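Local coordinates for possible periplasmic protein (Campylobacter jejuni, PDB 3RGC), which acts as a SurA-like periplasmic chaperone and may also have peptidyl-prolyl cis-trans isomerase activity, at residues 114-119 against 212-217; 120-125 against 222-227. All coordinates share one frame; numbering follows the deposited sequence.

In the fold
The chain first builds two short strands and then five helices up to residue 107. A loop leads into the short helix 116-125. Its first turn enters contact 1 and its later turns enter contact 2. Next comes a part with a four-stranded antiparallel sheet and two helices. The loop 212-217 then returns to residues 114-119 and closes contact 1. Helix 218-244 follows, and its residues 222-227 close contact 2 on residues 120-125. The two closures cross and share helix 116-125. They meet where K120 and F123 pack on Y214. Together they join helix 116-125, which leads into the sheet-bearing part, to the loop and long helix that follow it.

Contact 1 of 2, residues 114-119 against 212-217; sequences FSDDGA and PEYEQV
The Y214 ring meets the D116 carboxylate at its hydroxyl edge. D116 OD1 lies near the ring plane, 3.2 Å from Y214 OH. The two flat groups are not coplanar; their planes are turned 35° against each other. The ring of F123 also meets the Y214 ring, with planes at about 50°, while the side chains of K120 and V221 touch Y214. The methyl group of A119 approaches the same hydroxyl, with CB 4.0 Å from Y214 OH.

D116 has CG anti to its N (chi1 -158°), which swings the carboxylate out from the helix toward the tyrosine. The Y214 side chain reaches across from the loop 212-217. The backbones stay far apart, so the end of this tyrosine makes the contact.

D116 sits in the first turn of helix 116-125. S115 is the N-cap: its OG accepts from G118 N at 3.0 Å. The loop carrying Y214 runs into helix 218-244, with V217 at that helix's N-cap position. The contact joins the first turn of helix 116-125 to the loop just before helix 218-244.

The phenol donates to D116 OD1, but the bond is weak. D116 OD2 has a long, weak ion pair with K218. The negative charge near the helix N terminus is probably eased by the helix dipole and by this lysine.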
loop_
_atom_site.group_PDB
_atom_site.type_symbol
_atom_site.label_atom_id
_atom_site.label_comp_id
_atom_site.label_asym_id
_atom_site.label_seq_id
_atom_site.Cartn_x
_atom_site.Cartn_y
_atom_site.Cartn_z
ATOM N N PHE B 114 22.079 -14.951 5.123
ATOM C CA PHE B 114 21.006 -14.101 5.639
ATOM C C PHE B 114 21.519 -13.197 6.759
ATOM O O PHE B 114 20.724 -12.692 7.548
ATOM C CB PHE B 114 19.853 -14.949 6.203
ATOM C CG PHE B 114 19.134 -15.794 5.179
ATOM C CD1 PHE B 114 18.073 -15.275 4.452
ATOM C CD2 PHE B 114 19.508 -17.116 4.965
ATOM C CE1 PHE B 114 17.413 -16.049 3.522
ATOM C CE2 PHE B 114 18.843 -17.903 4.037
ATOM C CZ PHE B 114 17.797 -17.367 3.313
ATOM N N SER B 115 22.837 -13.000 6.833
ATOM C CA SER B 115 23.456 -12.326 7.977
ATOM C C SER B 115 23.383 -10.815 7.868
ATOM O O SER B 115 23.461 -10.250 6.776
ATOM C CB SER B 115 24.908 -12.777 8.173
ATOM O OG SER B 115 25.764 -12.272 7.164
ATOM N N ASP B 116 23.238 -10.156 9.010
ATOM C CA ASP B 116 23.090 -8.709 9.018
ATOM C C ASP B 116 24.314 -8.051 8.408
ATOM O O ASP B 116 24.197 -7.134 7.589
ATOM C CB ASP B 116 22.845 -8.184 10.429
ATOM C CG ASP B 116 22.176 -6.821 10.427
ATOM O OD1 ASP B 116 21.558 -6.470 9.397
ATOM O OD2 ASP B 116 22.263 -6.104 11.449
ATOM N N ASP B 117 25.497 -8.522 8.787
ATOM C CA ASP B 117 26.694 -7.945 8.211
ATOM C C ASP B 117 26.812 -8.249 6.724
ATOM O O ASP B 117 27.255 -7.396 5.964
ATOM C CB ASP B 117 27.967 -8.266 9.011
ATOM C CG ASP B 117 28.133 -9.734 9.305
ATOM O OD1 ASP B 117 27.132 -10.418 9.622
ATOM O OD2 ASP B 117 29.290 -10.197 9.234
ATOM N N GLY B 118 26.368 -9.434 6.302
ATOM C CA GLY B 118 26.324 -9.757 4.886
ATOM C C GLY B 118 25.507 -8.733 4.114
ATOM O O GLY B 118 25.940 -8.215 3.085
ATOM N N ALA B 119 24.320 -8.429 4.623
ATOM C CA ALA B 119 23.451 -7.437 4.001
ATOM C C ALA B 119 24.068 -6.047 4.017
ATOM O O ALA B 119 24.143 -5.397 2.971
ATOM C CB ALA B 119 22.090 -7.426 4.673
ATOM N N PRO B 212 20.643 8.396 0.653
ATOM C CA PRO B 212 20.527 7.016 1.136
ATOM C C PRO B 212 20.585 6.959 2.664
ATOM O O PRO B 212 20.976 7.961 3.283
ATOM C CB PRO B 212 21.774 6.359 0.544
ATOM C CG PRO B 212 22.775 7.526 0.337
ATOM C CD PRO B 212 22.047 8.822 0.619
ATOM N N GLU B 213 20.191 5.828 3.254
ATOM C CA GLU B 213 20.353 5.602 4.695
ATOM C C GLU B 213 20.016 4.165 5.128
ATOM O O GLU B 213 18.903 3.688 4.892
ATOM C CB GLU B 213 19.485 6.575 5.490
ATOM N N TYR B 214 20.959 3.484 5.783
ATOM C CA TYR B 214 20.732 2.104 6.235
ATOM C C TYR B 214 19.874 2.077 7.490
ATOM O O TYR B 214 19.543 3.125 8.033
ATOM C CB TYR B 214 22.056 1.378 6.489
ATOM C CG TYR B 214 21.936 -0.133 6.651
ATOM C CD1 TYR B 214 21.839 -0.963 5.545
ATOM C CD2 TYR B 214 21.945 -0.729 7.908
ATOM C CE1 TYR B 214 21.732 -2.342 5.685
ATOM C CE2 TYR B 214 21.842 -2.116 8.054
ATOM C CZ TYR B 214 21.736 -2.914 6.938
ATOM O OH TYR B 214 21.634 -4.289 7.062
ATOM N N GLU B 215 19.522 0.878 7.948
ATOM C CA GLU B 215 18.597 0.706 9.073
ATOM C C GLU B 215 17.196 1.213 8.732
ATOM O O GLU B 215 16.199 0.699 9.235
ATOM C CB GLU B 215 19.122 1.379 10.346
ATOM C CG GLU B 215 19.847 0.439 11.297
ATOM N N GLN B 216 17.132 2.220 7.870
ATOM C CA GLN B 216 15.866 2.743 7.380
ATOM C C GLN B 216 15.515 2.031 6.086
ATOM O O GLN B 216 14.611 2.439 5.362
ATOM C CB GLN B 216 15.968 4.250 7.126
ATOM N N VAL B 217 16.240 0.957 5.804
ATOM C CA VAL B 217 16.114 0.270 4.534
ATOM C C VAL B 217 16.547 -1.189 4.729
ATOM O O VAL B 217 16.668 -1.965 3.781
ATOM C CB VAL B 217 16.973 0.977 3.468
ATOM C CG1 VAL B 217 18.446 0.665 3.682
ATOM C CG2 VAL B 217 16.516 0.607 2.065
#

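Contact 2 of 2, residues 120-125 against 222-227; sequences KKFFEQ and LNAYVS
F122 leans its ring over Y225 and A224 of the long helix. Its CB already touches the tyrosine, 3.5 Å from Y225 CD1. With CG anti to the backbone N (chi1 180°), the ring extends from helix 116-125 across to helix 218-244. CG comes 3.4 Å from Y225 CD1. The two ring edges then split the work. On one edge, F122 CD1 reaches Y225 CD1 at 3.3 Å, the closest approach of the contact, and CE1 is 4.0 Å from the same atom. On the other edge, CD2 sits 3.9 Å from Y225 CB. Farther out, CE2 meets the methyl group of A224, 4.2 Å from A224 CB. At the tip, CZ is 4.1 Å from A224 O, which approaches the ring obliquely.

The whole ring is laid over the backbone at Y225. Y225 CA stands 3.9 Å from the F122 ring centroid, 6° off the ring normal, a CH-pi contact over the face. This is helix-helix packing of an aromatic side chain against a helix surface. The short helix 116-125 leads into the four-stranded antiparallel sheet that begins with strand 135-143. Helix 218-244 leads back to strand 247-249, which pairs with strand 3-7; the protein is structurally SurA-like.

The two aromatic rings meet obliquely, with planes 39° apart. E228, one turn further along helix 218-244, also touches F122. The hydroxyl of Y225 is held elsewhere, by a hydrogen bond with D113 OD2.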
loop_
_atom_site.group_PDB
_atom_site.type_symbol
_atom_site.label_atom_id
_atom_site.label_comp_id
_atom_site.label_asym_id
_atom_site.label_seq_id
_atom_site.Cartn_x
_atom_site.Cartn_y
_atom_site.Cartn_z
ATOM N N LYS B 120 24.517 -5.589 5.187
ATOM C CA LYS B 120 25.127 -4.260 5.274
ATOM C C LYS B 120 26.142 -4.128 4.167
ATOM O O LYS B 120 26.086 -3.198 3.372
ATOM C CB LYS B 120 25.829 -4.012 6.617
ATOM C CG LYS B 120 24.912 -3.912 7.822
ATOM N N LYS B 121 27.072 -5.073 4.109
ATOM C CA LYS B 121 28.145 -4.979 3.138
ATOM C C LYS B 121 27.578 -4.937 1.721
ATOM O O LYS B 121 28.095 -4.229 0.859
ATOM C CB LYS B 121 29.143 -6.121 3.309
ATOM C CG LYS B 121 30.505 -5.808 2.725
ATOM C CD LYS B 121 31.190 -4.658 3.454
ATOM C CE LYS B 121 32.587 -4.395 2.882
ATOM N NZ LYS B 121 33.265 -3.273 3.581
ATOM N N PHE B 122 26.496 -5.671 1.492
ATOM C CA PHE B 122 25.797 -5.589 0.221
ATOM C C PHE B 122 25.252 -4.183 -0.014
ATOM O O PHE B 122 25.328 -3.647 -1.122
ATOM C CB PHE B 122 24.654 -6.587 0.149
ATOM C CG PHE B 122 23.906 -6.532 -1.143
ATOM C CD1 PHE B 122 24.364 -7.235 -2.250
ATOM C CD2 PHE B 122 22.767 -5.756 -1.266
ATOM C CE1 PHE B 122 23.687 -7.181 -3.454
ATOM C CE2 PHE B 122 22.084 -5.694 -2.464
ATOM C CZ PHE B 122 22.544 -6.403 -3.561
ATOM N N PHE B 123 24.700 -3.592 1.034
ATOM C CA PHE B 123 24.213 -2.220 0.967
ATOM C C PHE B 123 25.299 -1.227 0.552
ATOM O O PHE B 123 25.144 -0.492 -0.420
ATOM C CB PHE B 123 23.639 -1.808 2.318
ATOM C CG PHE B 123 23.227 -0.376 2.377
ATOM C CD1 PHE B 123 22.200 0.093 1.568
ATOM C CD2 PHE B 123 23.856 0.504 3.242
ATOM C CE1 PHE B 123 21.805 1.420 1.615
ATOM C CE2 PHE B 123 23.463 1.835 3.302
ATOM C CZ PHE B 123 22.436 2.293 2.484
ATOM N N GLU B 124 26.395 -1.204 1.303
ATOM C CA GLU B 124 27.506 -0.293 1.021
ATOM C C GLU B 124 28.033 -0.436 -0.402
ATOM O O GLU B 124 28.586 0.513 -0.950
ATOM C CB GLU B 124 28.650 -0.506 2.016
ATOM C CG GLU B 124 28.247 -0.302 3.476
ATOM C CD GLU B 124 29.275 -0.856 4.454
ATOM O OE1 GLU B 124 30.406 -1.178 4.018
ATOM O OE2 GLU B 124 28.946 -0.975 5.659
ATOM N N GLN B 125 27.861 -1.620 -0.989
ATOM C CA GLN B 125 28.340 -1.892 -2.343
ATOM C C GLN B 125 27.329 -1.440 -3.398
ATOM O O GLN B 125 27.696 -1.171 -4.543
ATOM C CB GLN B 125 28.638 -3.393 -2.527
ATOM C CG GLN B 125 29.958 -3.895 -1.941
ATOM C CD GLN B 125 30.123 -5.405 -2.099
ATOM O OE1 GLN B 125 29.138 -6.150 -2.124
ATOM N NE2 GLN B 125 31.371 -5.863 -2.218
ATOM N N LEU B 222 17.885 -6.681 2.494
ATOM C CA LEU B 222 17.935 -8.114 2.736
ATOM C C LEU B 222 17.249 -8.866 1.601
ATOM O O LEU B 222 17.784 -9.848 1.104
ATOM C CB LEU B 222 17.344 -8.483 4.089
ATOM C CG LEU B 222 17.542 -9.948 4.471
ATOM C CD1 LEU B 222 19.010 -10.333 4.347
ATOM C CD2 LEU B 222 17.030 -10.222 5.877
ATOM N N ASN B 223 16.086 -8.394 1.159
ATOM C CA ASN B 223 15.413 -9.061 0.050
ATOM C C ASN B 223 16.230 -9.000 -1.250
ATOM O O ASN B 223 16.350 -9.989 -1.971
ATOM C CB ASN B 223 14.009 -8.488 -0.156
ATOM C CG ASN B 223 13.131 -8.640 1.078
ATOM O OD1 ASN B 223 13.290 -9.578 1.855
ATOM N ND2 ASN B 223 12.206 -7.707 1.265
ATOM N N ALA B 224 16.807 -7.838 -1.526
ATOM C CA ALA B 224 17.623 -7.636 -2.720
ATOM C C ALA B 224 18.924 -8.443 -2.661
ATOM O O ALA B 224 19.373 -9.012 -3.666
ATOM C CB ALA B 224 17.929 -6.161 -2.899
ATOM N N TYR B 225 19.530 -8.486 -1.480
ATOM C CA TYR B 225 20.752 -9.256 -1.290
ATOM C C TYR B 225 20.467 -10.714 -1.574
ATOM O O TYR B 225 21.193 -11.380 -2.305
ATOM C CB TYR B 225 21.249 -9.083 0.137
ATOM C CG TYR B 225 22.514 -9.824 0.448
ATOM C CD1 TYR B 225 23.552 -9.886 -0.477
ATOM C CD2 TYR B 225 22.691 -10.438 1.689
ATOM C CE1 TYR B 225 24.731 -10.560 -0.184
ATOM C CE2 TYR B 225 23.863 -11.108 1.995
ATOM C CZ TYR B 225 24.885 -11.165 1.056
ATOM O OH TYR B 225 26.053 -11.831 1.352
ATOM N N VAL B 226 19.383 -11.205 -1.000
ATOM C CA VAL B 226 18.969 -12.584 -1.190
ATOM C C VAL B 226 18.564 -12.847 -2.644
ATOM O O VAL B 226 18.962 -13.844 -3.235
ATOM C CB VAL B 226 17.802 -12.925 -0.253
ATOM C CG1 VAL B 226 17.180 -14.268 -0.636
ATOM C CG2 VAL B 226 18.274 -12.916 1.201
ATOM N N SER B 227 17.780 -11.946 -3.224
ATOM C CA SER B 227 17.435 -12.067 -4.640
ATOM C C SER B 227 18.687 -12.193 -5.506
ATOM O O SER B 227 18.771 -13.063 -6.373
ATOM C CB SER B 227 16.610 -10.859 -5.105
ATOM O OG SER B 227 17.083 -10.395 -6.360
#